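Long-range contacts in Agap007691-pb (Anopheles gambiae, PDB 5C98), which is a serpin of unknown function that may inhibit serine-type endopeptidases: residues K96-V101 against Q145-E150; L102-L107 against D129-I134; L107-E112 against H308-S313; A139-Y144 against D153-G158; P165-M170 against R317-I322. All blocks are in the same frame, centred on the assembly; numbering follows the deposited sequence.

Interaction 1: residues K96-V101 against Q145-E150; sequences KALSFV and QRANTE
Lys96 and Leu98, on strand 95-104, meet Ala147 and Thr149 in the turn that ends helix 133-146, the helix that packs across the main sheet in serpins. CG of Lys96 lies anti to the carbonyl carbon (chi1 -70°), and the chain then runs straight as far as CE, sliding past Thr149 in the opposite direction. Its CB is 3.5 Å from Thr149 OG1, and its CE reaches Asn148 O at 3.4 Å, with the carbonyl of Ala147 close by. A bend at chi4 (-51°) then carries NZ to Gly92 O, with a weak second bond to a water that also donates to Ala147 O. Leu98 presses CD1 on Ala147 CB at 3.5 Å, a tight carbon pair. A second water donates to Lys96 O and lies 2.6 Å from Thr149 OG1. Asn148, with positive phi, leaves the helical path here. Polar groups of the two segments are thus linked through water, while the direct touch is one methyl pair and lysine methylenes lying against a hydroxyl and two carbonyl oxygens; the lysine charge, near carbonyls at a helix C-terminus, probably finds a favourable electrostatic setting.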
# COMPACT_ATOMS: atom_id res chain seq x y z
N LYS A 96 -2.93 3.61 -9.48
CA LYS A 96 -2.18 4.86 -9.41
C LYS A 96 -1.26 4.80 -8.21
O LYS A 96 -1.71 4.55 -7.09
CB LYS A 96 -3.14 6.03 -9.31
CG LYS A 96 -3.90 6.27 -10.62
CD LYS A 96 -4.79 7.52 -10.54
CE LYS A 96 -5.70 7.64 -11.75
NZ LYS A 96 -4.94 7.53 -13.01
N ALA A 97 0.03 4.99 -8.45
CA ALA A 97 1.06 5.01 -7.40
C ALA A 97 1.84 6.29 -7.62
O ALA A 97 2.65 6.38 -8.55
CB ALA A 97 1.96 3.79 -7.48
N LEU A 98 1.58 7.28 -6.76
CA LEU A 98 2.04 8.64 -6.97
C LEU A 98 2.73 9.15 -5.72
O LEU A 98 2.14 9.09 -4.63
CB LEU A 98 0.87 9.57 -7.31
CG LEU A 98 0.16 9.31 -8.64
CD1 LEU A 98 -1.25 9.94 -8.63
CD2 LEU A 98 1.00 9.83 -9.78
N SER A 99 3.95 9.63 -5.86
CA SER A 99 4.65 10.29 -4.77
C SER A 99 4.60 11.80 -4.93
O SER A 99 4.47 12.34 -6.03
CB SER A 99 6.10 9.84 -4.69
OG SER A 99 6.79 10.12 -5.90
N PHE A 100 4.76 12.48 -3.79
CA PHE A 100 4.68 13.93 -3.75
C PHE A 100 5.61 14.37 -2.63
O PHE A 100 5.67 13.71 -1.58
CB PHE A 100 3.23 14.32 -3.47
CG PHE A 100 2.97 15.79 -3.48
CD1 PHE A 100 2.85 16.45 -4.69
CD2 PHE A 100 2.84 16.51 -2.31
CE1 PHE A 100 2.61 17.82 -4.75
CE2 PHE A 100 2.59 17.88 -2.35
CZ PHE A 100 2.50 18.54 -3.56
N VAL A 101 6.33 15.44 -2.86
CA VAL A 101 7.33 15.92 -1.93
C VAL A 101 7.04 17.37 -1.60
O VAL A 101 6.84 18.18 -2.52
CB VAL A 101 8.74 15.78 -2.52
CG1 VAL A 101 9.80 16.20 -1.54
CG2 VAL A 101 9.00 14.37 -3.01
N GLN A 145 -6.18 15.13 -5.20
CA GLN A 145 -7.51 15.35 -5.78
C GLN A 145 -7.41 15.48 -7.30
O GLN A 145 -8.20 14.87 -8.04
CB GLN A 145 -8.15 16.62 -5.21
CG GLN A 145 -8.64 16.54 -3.78
CD GLN A 145 -8.75 17.91 -3.13
OE1 GLN A 145 -8.62 18.95 -3.80
NE2 GLN A 145 -8.99 17.92 -1.83
N ARG A 146 -6.46 16.28 -7.79
CA ARG A 146 -6.29 16.45 -9.22
C ARG A 146 -5.87 15.16 -9.90
O ARG A 146 -6.11 14.99 -11.10
CB ARG A 146 -5.24 17.53 -9.53
CG ARG A 146 -5.62 18.98 -9.20
CD ARG A 146 -4.55 19.97 -9.71
NE ARG A 146 -3.19 19.73 -9.22
CZ ARG A 146 -2.70 20.19 -8.07
NH1 ARG A 146 -3.45 20.91 -7.25
NH2 ARG A 146 -1.44 19.91 -7.73
N ALA A 147 -5.26 14.24 -9.16
CA ALA A 147 -4.81 12.98 -9.72
C ALA A 147 -5.95 12.00 -9.92
O ALA A 147 -5.71 10.94 -10.51
CB ALA A 147 -3.74 12.37 -8.83
N ASN A 148 -7.15 12.33 -9.45
CA ASN A 148 -8.36 11.52 -9.65
C ASN A 148 -8.11 10.07 -9.23
O ASN A 148 -8.23 9.13 -10.01
CB ASN A 148 -8.85 11.62 -11.10
CG ASN A 148 -10.29 11.17 -11.25
OD1 ASN A 148 -11.05 11.16 -10.29
ND2 ASN A 148 -10.65 10.79 -12.46
N THR A 149 -7.75 9.93 -7.96
CA THR A 149 -7.28 8.66 -7.43
C THR A 149 -8.12 8.20 -6.25
O THR A 149 -7.70 7.32 -5.49
CB THR A 149 -5.82 8.77 -7.04
OG1 THR A 149 -5.25 7.44 -6.97
CG2 THR A 149 -5.65 9.54 -5.71
N GLU A 150 -9.32 8.76 -6.10
CA GLU A 150 -10.28 8.36 -5.08
C GLU A 150 -9.83 8.69 -3.66
O GLU A 150 -10.35 8.10 -2.71
CB GLU A 150 -10.67 6.87 -5.19
CG GLU A 150 -11.47 6.54 -6.43
CD GLU A 150 -12.72 7.38 -6.53
OE1 GLU A 150 -13.53 7.36 -5.58
OE2 GLU A 150 -12.87 8.10 -7.54
O HOH W 1 -2.97 7.14 -5.67
O HOH W 2 -3.16 10.26 -11.74

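Interaction 2: residues L102-L107 against D129-I134; sequences LVEETL and DLTDDI
A type I turn, Asp129-Asp132, leads into helix 133-146, and Glu104 at the end of strand 95-104 grips it through Leu130. Leu130 N donates to Glu104 OE1 at 2.9 Å, arriving on the syn side and 23° out of the carboxylate plane. CG of Glu104 is anti to the backbone N (chi1 169°), and a bend at chi2 turns CD back. Its other oxygen, OE2, is held by its own segment, accepting from Thr106 OG1 at 2.8 Å and from Thr106 N, which reach it from opposite faces. In the serpin fold the helix that follows this turn lies across the large sheet to which strand 95-104 belongs, and Asp132 stands at its N-cap, with a weak capping bond from Ile134 N. Asp129 faces Glu104 across the contact, OD1 4.2 Å from OE1, the two carboxylate planes 19° apart. A water donates to both groups, to Glu104 OE2 at 2.6 Å and to Asp129 OD1 at 2.8 Å, while Thr131 OG1 donates to OD1 from the syn side at 2.6 Å; this may ease the repulsion between like charges. Glu105 runs obliquely past Asp129, its OE2 3.6 Å from Asp129 CB. Beneath the polar layer Leu130 turns inward: CD2 meets Leu102 CD1 at 4.1 Å, and CD1 lies over the Val103-Glu104 peptide. Ala139 and Val140 pack on Leu102 from the helix.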
# COMPACT_ATOMS: atom_id res chain seq x y z
N LEU A 102 7.04 17.70 -0.31
CA LEU A 102 7.05 19.09 0.13
C LEU A 102 8.45 19.47 0.58
O LEU A 102 9.12 18.72 1.28
CB LEU A 102 6.12 19.32 1.32
CG LEU A 102 4.62 19.13 1.10
CD1 LEU A 102 3.90 19.29 2.42
CD2 LEU A 102 4.13 20.16 0.09
N VAL A 103 8.89 20.65 0.15
CA VAL A 103 10.15 21.23 0.61
C VAL A 103 9.86 22.64 1.11
O VAL A 103 8.98 23.35 0.59
CB VAL A 103 11.24 21.27 -0.48
CG1 VAL A 103 11.71 19.87 -0.83
CG2 VAL A 103 10.77 22.02 -1.71
N GLU A 104 10.60 23.05 2.14
CA GLU A 104 10.47 24.42 2.65
C GLU A 104 10.89 25.43 1.58
O GLU A 104 12.03 25.42 1.11
CB GLU A 104 11.33 24.59 3.91
CG GLU A 104 11.52 26.03 4.41
CD GLU A 104 10.22 26.81 4.57
OE1 GLU A 104 9.24 26.25 5.10
OE2 GLU A 104 10.21 28.00 4.17
N GLU A 105 9.97 26.33 1.24
CA GLU A 105 10.16 27.22 0.10
C GLU A 105 11.28 28.23 0.30
O GLU A 105 11.82 28.74 -0.69
CB GLU A 105 8.86 27.96 -0.21
CG GLU A 105 8.38 28.94 0.88
CD GLU A 105 7.00 29.52 0.57
OE1 GLU A 105 6.36 29.06 -0.39
OE2 GLU A 105 6.56 30.43 1.30
N THR A 106 11.65 28.55 1.54
CA THR A 106 12.66 29.60 1.72
C THR A 106 14.09 29.08 1.61
O THR A 106 15.01 29.90 1.71
CB THR A 106 12.50 30.30 3.07
OG1 THR A 106 12.64 29.35 4.12
CG2 THR A 106 11.15 31.04 3.17
N LEU A 107 14.29 27.79 1.41
CA LEU A 107 15.63 27.21 1.31
C LEU A 107 15.92 26.86 -0.15
O LEU A 107 15.22 26.03 -0.74
CB LEU A 107 15.74 25.96 2.18
CG LEU A 107 15.52 26.15 3.69
CD1 LEU A 107 15.66 24.82 4.41
CD2 LEU A 107 16.51 27.16 4.24
N ASP A 129 5.34 26.91 2.37
CA ASP A 129 5.69 27.43 3.68
C ASP A 129 5.37 26.34 4.69
O ASP A 129 4.25 26.25 5.18
CB ASP A 129 4.89 28.69 3.95
CG ASP A 129 5.12 29.24 5.33
OD1 ASP A 129 6.03 28.74 6.03
OD2 ASP A 129 4.41 30.20 5.69
N LEU A 130 6.38 25.54 5.05
CA LEU A 130 6.21 24.44 6.00
C LEU A 130 6.06 24.93 7.45
O LEU A 130 5.74 24.12 8.33
CB LEU A 130 7.35 23.42 5.86
CG LEU A 130 7.13 22.28 4.85
CD1 LEU A 130 8.36 21.39 4.68
CD2 LEU A 130 5.94 21.42 5.25
N THR A 131 6.26 26.22 7.72
CA THR A 131 5.87 26.77 9.01
C THR A 131 4.36 26.96 9.13
O THR A 131 3.87 27.28 10.23
CB THR A 131 6.56 28.10 9.29
OG1 THR A 131 5.87 29.16 8.62
CG2 THR A 131 8.02 28.08 8.87
N ASP A 132 3.60 26.76 8.05
CA ASP A 132 2.16 27.02 8.01
C ASP A 132 1.44 25.76 7.56
O ASP A 132 1.51 25.38 6.38
CB ASP A 132 1.86 28.18 7.06
CG ASP A 132 0.43 28.70 7.21
OD1 ASP A 132 -0.38 28.05 7.91
OD2 ASP A 132 0.11 29.74 6.61
N ASP A 133 0.75 25.10 8.49
CA ASP A 133 0.14 23.82 8.15
C ASP A 133 -0.99 23.94 7.14
O ASP A 133 -1.29 22.94 6.47
CB ASP A 133 -0.30 23.05 9.40
CG ASP A 133 -1.26 23.83 10.27
OD1 ASP A 133 -1.71 24.92 9.87
OD2 ASP A 133 -1.56 23.32 11.37
N ILE A 134 -1.60 25.11 6.97
CA ILE A 134 -2.80 25.21 6.12
C ILE A 134 -2.41 25.09 4.64
O ILE A 134 -2.94 24.23 3.93
CB ILE A 134 -3.59 26.50 6.42
CG1 ILE A 134 -4.14 26.46 7.85
CG2 ILE A 134 -4.72 26.70 5.40
CD1 ILE A 134 -5.29 25.51 8.07
O HOH W 3 8.52 29.67 5.21

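Interaction 3: residues L107-E112 against H308-S313; sequences LRLDSE and HVFHDS
Leu107 and Phe310 open the apolar side of this contact: Leu107 CD1 sits over the centre of the Phe310 ring, 3.8 Å from its centroid, and CB touches CD1 of the ring. Val309 CG1 covers the opposite ring face, and Arg108 O lies in plane at the edge. Leu109 CD2 adds contacts to Phe310 CE1 and Val309 CG1. Stacking is supplied by Arg108, whose guanidinium lies flat on the His311 imidazole, centres 3.6 Å apart and planes at 7°, CZ over the middle of the ring. Two backbone bonds join the chains, from His311 N to Arg108 O and from Asp110 N to Val309 O, each 2.8 Å. Asp110, its CG set beside the His308 ring by a chi1 of 177°, anti to the backbone N, crosses His308 at about a right angle, CG 3.3 Å from CE1. Its OD2 accepts from Glu112 N at 3.0 Å, and a water donates to both OD2 and His308 O. Further waters tie Arg108 to Asp312. What results is an isolated beta bridge, Leu109 paired with Phe310, joining two serpin connections: the lead-in to helix 111-119, N-capped by Asp110, and the loop before strand 320-328.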
# COMPACT_ATOMS: atom_id res chain seq x y z
N LEU A 107 14.29 27.79 1.41
CA LEU A 107 15.63 27.21 1.31
C LEU A 107 15.92 26.86 -0.15
O LEU A 107 15.22 26.03 -0.74
CB LEU A 107 15.74 25.96 2.18
CG LEU A 107 15.52 26.15 3.69
CD1 LEU A 107 15.66 24.82 4.41
CD2 LEU A 107 16.51 27.16 4.24
N ARG A 108 16.99 27.42 -0.69
CA ARG A 108 17.42 27.05 -2.03
C ARG A 108 17.79 25.58 -2.08
O ARG A 108 18.45 25.05 -1.18
CB ARG A 108 18.62 27.92 -2.43
CG ARG A 108 19.07 27.71 -3.85
CD ARG A 108 20.19 28.69 -4.20
NE ARG A 108 21.17 28.12 -5.11
CZ ARG A 108 22.31 28.72 -5.43
NH1 ARG A 108 22.61 29.91 -4.91
NH2 ARG A 108 23.16 28.15 -6.28
N LEU A 109 17.35 24.91 -3.13
CA LEU A 109 17.63 23.50 -3.35
C LEU A 109 19.01 23.28 -3.95
O LEU A 109 19.51 24.09 -4.73
CB LEU A 109 16.58 22.89 -4.29
CG LEU A 109 15.15 22.91 -3.73
CD1 LEU A 109 14.17 22.48 -4.79
CD2 LEU A 109 15.06 22.00 -2.51
N ASP A 110 19.61 22.14 -3.61
CA ASP A 110 20.87 21.76 -4.23
C ASP A 110 20.61 21.34 -5.68
O ASP A 110 19.56 20.80 -6.02
CB ASP A 110 21.50 20.59 -3.48
CG ASP A 110 22.78 20.11 -4.14
OD1 ASP A 110 23.74 20.88 -4.13
OD2 ASP A 110 22.79 18.97 -4.66
N SER A 111 21.63 21.55 -6.52
CA SER A 111 21.50 21.29 -7.95
C SER A 111 21.27 19.82 -8.26
O SER A 111 20.58 19.50 -9.23
CB SER A 111 22.72 21.84 -8.69
OG SER A 111 23.90 21.29 -8.13
N GLU A 112 21.85 18.90 -7.48
CA GLU A 112 21.62 17.49 -7.77
C GLU A 112 20.22 17.07 -7.35
O GLU A 112 19.59 16.24 -8.02
CB GLU A 112 22.69 16.63 -7.11
CG GLU A 112 24.00 16.65 -7.90
CD GLU A 112 23.90 15.83 -9.18
OE1 GLU A 112 23.89 14.58 -9.05
OE2 GLU A 112 23.81 16.43 -10.28
N HIS A 308 21.15 15.18 1.46
CA HIS A 308 21.63 16.42 0.83
C HIS A 308 20.55 16.92 -0.12
O HIS A 308 20.47 16.51 -1.27
CB HIS A 308 22.94 16.19 0.10
CG HIS A 308 23.52 17.43 -0.48
ND1 HIS A 308 24.37 17.41 -1.56
CD2 HIS A 308 23.37 18.73 -0.14
CE1 HIS A 308 24.71 18.65 -1.87
NE2 HIS A 308 24.12 19.47 -1.02
N VAL A 309 19.71 17.81 0.39
CA VAL A 309 18.60 18.37 -0.37
C VAL A 309 18.82 19.84 -0.69
O VAL A 309 18.49 20.29 -1.79
CB VAL A 309 17.30 18.19 0.43
CG1 VAL A 309 16.13 18.94 -0.23
CG2 VAL A 309 17.02 16.72 0.61
N PHE A 310 19.36 20.59 0.26
CA PHE A 310 19.43 22.04 0.16
C PHE A 310 20.83 22.55 -0.17
O PHE A 310 21.85 21.90 0.06
CB PHE A 310 18.94 22.64 1.47
CG PHE A 310 17.52 22.27 1.79
CD1 PHE A 310 16.49 22.82 1.06
CD2 PHE A 310 17.21 21.31 2.74
CE1 PHE A 310 15.18 22.47 1.28
CE2 PHE A 310 15.90 20.97 2.98
CZ PHE A 310 14.89 21.55 2.25
N HIS A 311 20.86 23.76 -0.72
CA HIS A 311 22.10 24.37 -1.16
C HIS A 311 23.03 24.69 0.00
O HIS A 311 24.21 24.33 -0.02
CB HIS A 311 21.75 25.64 -1.93
CG HIS A 311 22.94 26.45 -2.31
ND1 HIS A 311 23.83 26.03 -3.27
CD2 HIS A 311 23.42 27.62 -1.83
CE1 HIS A 311 24.79 26.92 -3.40
NE2 HIS A 311 24.57 27.90 -2.53
N ASP A 312 22.53 25.40 1.02
CA ASP A 312 23.40 25.92 2.07
C ASP A 312 22.75 25.84 3.45
O ASP A 312 22.83 26.79 4.23
CB ASP A 312 23.81 27.36 1.77
CG ASP A 312 22.61 28.28 1.58
OD1 ASP A 312 21.49 27.90 1.97
OD2 ASP A 312 22.79 29.38 1.02
N SER A 313 22.10 24.72 3.77
CA SER A 313 21.55 24.55 5.10
C SER A 313 21.98 23.27 5.81
O SER A 313 21.54 23.04 6.94
CB SER A 313 20.02 24.64 5.06
OG SER A 313 19.45 23.54 4.39
O HOH W 4 19.62 26.09 1.26
O HOH W 5 18.80 29.09 1.01
O HOH W 6 21.59 16.71 -3.71

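Interaction 4: residues A139-Y144 against D153-G158; sequences AVNSFY and DFIGEG
Tyr144 has an aromatic ring on each face: Phe143 CD2 stands over the centre of one, and Phe154 CE2 over the centre of the other. The Tyr144-Phe154 pair is an offset stack, centroids 3.9 Å apart and planes at 15°, with CD2 of each ring only 3.3 Å from the other's; Tyr144 CD2 also lies at the edge of Phe143, in its plane. This is helix 133-146 of the serpin fold, which lies across the large sheet, held to the returning chain that leads to strand 169-177. Phe172 of that strand touches Val140, Tyr144, Phe154 and Ile155, and the Tyr144 hydroxyl is hydrogen-bonded to Leu98 O. CG of Phe154 is anti to the backbone N (chi1 -169°), which directs the ring toward Tyr144. Beside the stack, Val140 CG1 meets Phe154 CD1 obliquely, and Val140 CB is 3.6 Å from Ile155 CD1, the two side chains crossing at about a right angle. The amide of Asn141 pairs with the backbone of Ile155 through both ends: OD1 accepts from Ile155 N at 2.8 Å, in its carbonyl plane and on a lone pair, and ND2 donates to Ile155 O at 3.0 Å. Two bonds to one residue hold the amide's rotation. A water completes the join, donating to Asn141 O at 2.8 Å and accepting from Phe154 N at 3.2 Å.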
# COMPACT_ATOMS: atom_id res chain seq x y z
N ALA A 139 -1.56 21.83 -0.42
CA ALA A 139 -0.77 21.41 -1.57
C ALA A 139 -0.86 19.91 -1.76
O ALA A 139 -1.03 19.42 -2.89
CB ALA A 139 0.68 21.85 -1.39
N VAL A 140 -0.76 19.15 -0.67
CA VAL A 140 -0.84 17.70 -0.76
C VAL A 140 -2.23 17.26 -1.20
O VAL A 140 -2.40 16.47 -2.13
CB VAL A 140 -0.47 17.05 0.59
CG1 VAL A 140 -0.56 15.51 0.49
CG2 VAL A 140 0.93 17.50 1.02
N ASN A 141 -3.25 17.76 -0.51
CA ASN A 141 -4.61 17.30 -0.78
C ASN A 141 -5.05 17.66 -2.19
O ASN A 141 -5.71 16.85 -2.85
CB ASN A 141 -5.58 17.86 0.26
CG ASN A 141 -5.38 17.24 1.62
OD1 ASN A 141 -4.97 16.08 1.72
ND2 ASN A 141 -5.63 18.01 2.66
N SER A 142 -4.68 18.86 -2.68
CA SER A 142 -5.07 19.24 -4.03
C SER A 142 -4.36 18.39 -5.08
O SER A 142 -4.97 18.04 -6.09
CB SER A 142 -4.86 20.74 -4.25
OG SER A 142 -3.50 21.11 -4.23
N PHE A 143 -3.09 18.03 -4.84
CA PHE A 143 -2.39 17.17 -5.79
C PHE A 143 -3.11 15.84 -5.95
O PHE A 143 -3.36 15.39 -7.07
CB PHE A 143 -0.95 16.93 -5.35
CG PHE A 143 -0.22 15.94 -6.20
CD1 PHE A 143 0.36 16.34 -7.39
CD2 PHE A 143 -0.08 14.63 -5.80
CE1 PHE A 143 1.04 15.45 -8.17
CE2 PHE A 143 0.60 13.73 -6.58
CZ PHE A 143 1.14 14.14 -7.78
N TYR A 144 -3.45 15.18 -4.83
CA TYR A 144 -4.08 13.87 -4.93
C TYR A 144 -5.51 13.98 -5.43
O TYR A 144 -5.99 13.06 -6.09
CB TYR A 144 -3.95 13.13 -3.59
CG TYR A 144 -2.52 12.63 -3.41
CD1 TYR A 144 -2.06 11.50 -4.08
CD2 TYR A 144 -1.62 13.29 -2.58
CE1 TYR A 144 -0.78 11.05 -3.93
CE2 TYR A 144 -0.33 12.84 -2.43
CZ TYR A 144 0.10 11.72 -3.11
OH TYR A 144 1.41 11.30 -2.93
N ASP A 153 -9.15 13.53 0.67
CA ASP A 153 -8.63 14.13 1.91
C ASP A 153 -7.40 13.32 2.31
O ASP A 153 -7.40 12.55 3.28
CB ASP A 153 -9.69 14.13 3.01
CG ASP A 153 -10.58 15.35 2.94
OD1 ASP A 153 -10.16 16.41 3.45
OD2 ASP A 153 -11.69 15.25 2.38
N PHE A 154 -6.34 13.51 1.55
CA PHE A 154 -5.15 12.68 1.73
C PHE A 154 -4.57 12.83 3.14
O PHE A 154 -4.14 11.84 3.74
CB PHE A 154 -4.14 13.05 0.63
CG PHE A 154 -2.99 12.11 0.55
CD1 PHE A 154 -1.97 12.21 1.44
CD2 PHE A 154 -2.94 11.12 -0.41
CE1 PHE A 154 -0.91 11.33 1.42
CE2 PHE A 154 -1.85 10.25 -0.45
CZ PHE A 154 -0.86 10.36 0.46
N ILE A 155 -4.49 14.06 3.66
CA ILE A 155 -3.88 14.33 4.97
C ILE A 155 -4.69 15.43 5.64
O ILE A 155 -5.47 16.14 5.00
CB ILE A 155 -2.39 14.77 4.96
CG1 ILE A 155 -2.14 15.83 3.89
CG2 ILE A 155 -1.43 13.57 4.84
CD1 ILE A 155 -0.91 16.69 4.19
N GLY A 156 -4.50 15.53 6.96
CA GLY A 156 -4.97 16.66 7.72
C GLY A 156 -3.81 17.60 8.04
O GLY A 156 -2.64 17.27 7.88
N GLU A 157 -4.17 18.79 8.49
CA GLU A 157 -3.14 19.77 8.84
C GLU A 157 -2.20 19.23 9.91
O GLU A 157 -1.00 19.56 9.91
CB GLU A 157 -3.79 21.07 9.29
CG GLU A 157 -4.21 21.96 8.14
CD GLU A 157 -5.62 21.71 7.64
OE1 GLU A 157 -6.22 20.66 7.96
OE2 GLU A 157 -6.15 22.60 6.92
N GLY A 158 -2.71 18.41 10.83
CA GLY A 158 -1.87 17.85 11.86
C GLY A 158 -0.74 16.99 11.33
O GLY A 158 0.30 16.85 11.99
O HOH W 7 -6.51 14.56 -1.43

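Interaction 5: residues P165-M170 against R317-I322; sequences PCHKLM and RLNGFI
The imidazole of His167 and the amide of Asn319 are turned nearly parallel, planes 7° apart, with CB of Asn319 rather than the amide over the ring; the side chains slide past each other in opposite directions. That CB is 3.7 Å from the imidazole centroid, offset toward the rim on the CG and ND1 side. CG of Asn319 is anti to the carbonyl carbon (chi1 -63°), which carries the amide group toward the chain of the other segment. There OD1 receives two backbone N-H groups: Leu169 N at 3.1 Å, in the carbonyl plane and on a lone pair, and Lys168 N at 2.9 Å, coming from 47° above that plane. The backbone of Asn319 answers in the other direction, its N donating to Leu169 O at 3.0 Å. Leu318 crosses Leu169 at about a right angle, CD1 against CG at 3.8 Å, while Met170, bent at chi3, brings CE to 3.9 Å from Gly320 CA. Met170 CA also makes a C-H...O contact of 3.6 Å with Gly320 O. The segments lead into strands 169-177 and 320-328, parallel neighbours in the large serpin sheet; in inhibitory serpins the reactive loop inserts between these two strands after cleavage. Strand 95-104 binds the other side, through the backbones of Lys168 and Met170. One asparagine thus ties the N-terminal end of the strand pair through both side chain and backbone, and its carbonyl, gripped by two N-H groups, with CB seated on the imidazole face, probably has little freedom to rotate.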
# COMPACT_ATOMS: atom_id res chain seq x y z
N PRO A 165 11.93 24.44 15.51
CA PRO A 165 12.28 24.64 14.10
C PRO A 165 11.44 23.76 13.20
O PRO A 165 11.39 22.54 13.41
CB PRO A 165 13.75 24.22 14.05
CG PRO A 165 13.87 23.19 15.12
CD PRO A 165 12.96 23.66 16.22
N CYS A 166 10.78 24.37 12.23
CA CYS A 166 9.76 23.66 11.48
C CYS A 166 10.39 22.67 10.49
O CYS A 166 11.58 22.72 10.16
CB CYS A 166 8.87 24.65 10.74
SG CYS A 166 7.94 25.69 11.91
N HIS A 167 9.54 21.77 10.01
CA HIS A 167 9.98 20.75 9.06
C HIS A 167 10.50 21.39 7.78
O HIS A 167 10.05 22.46 7.36
CB HIS A 167 8.79 19.88 8.69
CG HIS A 167 8.31 19.01 9.80
ND1 HIS A 167 9.05 18.77 10.93
CD2 HIS A 167 7.16 18.30 9.93
CE1 HIS A 167 8.37 17.95 11.73
NE2 HIS A 167 7.22 17.66 11.15
N LYS A 168 11.48 20.71 7.15
CA LYS A 168 12.04 21.13 5.87
C LYS A 168 11.67 20.24 4.70
O LYS A 168 11.73 20.71 3.56
CB LYS A 168 13.57 21.18 5.94
CG LYS A 168 14.13 22.14 7.00
CD LYS A 168 15.66 22.11 6.98
CE LYS A 168 16.25 22.50 8.31
NZ LYS A 168 15.99 23.91 8.64
N LEU A 169 11.29 18.98 4.95
CA LEU A 169 11.21 17.98 3.89
C LEU A 169 10.21 16.91 4.31
O LEU A 169 10.39 16.28 5.35
CB LEU A 169 12.57 17.32 3.70
CG LEU A 169 12.65 16.22 2.65
CD1 LEU A 169 12.50 16.78 1.24
CD2 LEU A 169 14.00 15.49 2.76
N MET A 170 9.20 16.66 3.47
CA MET A 170 8.20 15.64 3.76
C MET A 170 7.82 14.91 2.50
O MET A 170 7.84 15.48 1.40
CB MET A 170 6.93 16.25 4.33
CG MET A 170 7.19 17.09 5.58
SD MET A 170 5.68 17.47 6.49
CE MET A 170 5.39 15.90 7.27
N ARG A 317 17.29 15.36 7.85
CA ARG A 317 16.49 14.15 7.93
C ARG A 317 15.20 14.34 7.15
O ARG A 317 14.80 15.46 6.82
CB ARG A 317 16.14 13.84 9.38
CG ARG A 317 15.28 14.92 10.02
CD ARG A 317 15.18 14.78 11.53
NE ARG A 317 16.47 15.04 12.17
CZ ARG A 317 16.77 14.67 13.41
NH1 ARG A 317 15.88 14.01 14.15
NH2 ARG A 317 17.96 14.96 13.92
N LEU A 318 14.55 13.23 6.85
CA LEU A 318 13.20 13.27 6.32
C LEU A 318 12.26 13.48 7.50
O LEU A 318 12.25 12.67 8.43
CB LEU A 318 12.92 11.97 5.60
CG LEU A 318 11.55 11.83 4.95
CD1 LEU A 318 11.24 13.01 4.03
CD2 LEU A 318 11.47 10.48 4.20
N ASN A 319 11.51 14.58 7.49
CA ASN A 319 10.71 14.94 8.66
C ASN A 319 9.41 14.16 8.79
O ASN A 319 8.87 14.06 9.89
CB ASN A 319 10.39 16.44 8.67
CG ASN A 319 11.62 17.28 8.78
OD1 ASN A 319 11.99 17.98 7.85
ND2 ASN A 319 12.30 17.16 9.92
N GLY A 320 8.92 13.57 7.70
CA GLY A 320 7.70 12.80 7.73
C GLY A 320 7.52 12.05 6.44
O GLY A 320 8.05 12.45 5.40
N PHE A 321 6.78 10.95 6.53
CA PHE A 321 6.43 10.15 5.35
C PHE A 321 5.07 9.54 5.66
O PHE A 321 4.97 8.69 6.55
CB PHE A 321 7.49 9.07 5.09
CG PHE A 321 7.26 8.26 3.83
CD1 PHE A 321 6.28 8.60 2.91
CD2 PHE A 321 8.05 7.14 3.57
CE1 PHE A 321 6.08 7.84 1.74
CE2 PHE A 321 7.83 6.39 2.41
CZ PHE A 321 6.86 6.74 1.51
N ILE A 322 4.03 9.98 4.95
CA ILE A 322 2.67 9.49 5.10
C ILE A 322 2.26 8.79 3.81
O ILE A 322 2.52 9.29 2.71
CB ILE A 322 1.70 10.65 5.41
CG1 ILE A 322 2.06 11.32 6.74
CG2 ILE A 322 0.27 10.15 5.43
CD1 ILE A 322 2.00 10.43 7.95

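In the fold
The five contacts gather round the large serpin sheet and the helix 133-146 that crosses it. Interactions 1 and 4 have centres about 10 Å apart and meet at the Tyr144 hydroxyl and at the stack of Phe100 on Phe143; interaction 2 sits at the helix's other end, about 20 Å between centres from interaction 1, and touches interaction 4 through Leu102 and Val140. Strand pairing joins interaction 2 to interaction 5, about 10 Å away centre to centre, where strand 169-177 lies between strands 95-104 and 320-328. Interaction 3 shares Leu107 with interaction 2 and packs Phe310 against Lys168 of interaction 5, about 15 Å between centres from each. Ile155 meets Ile322 between interactions 4 and 5.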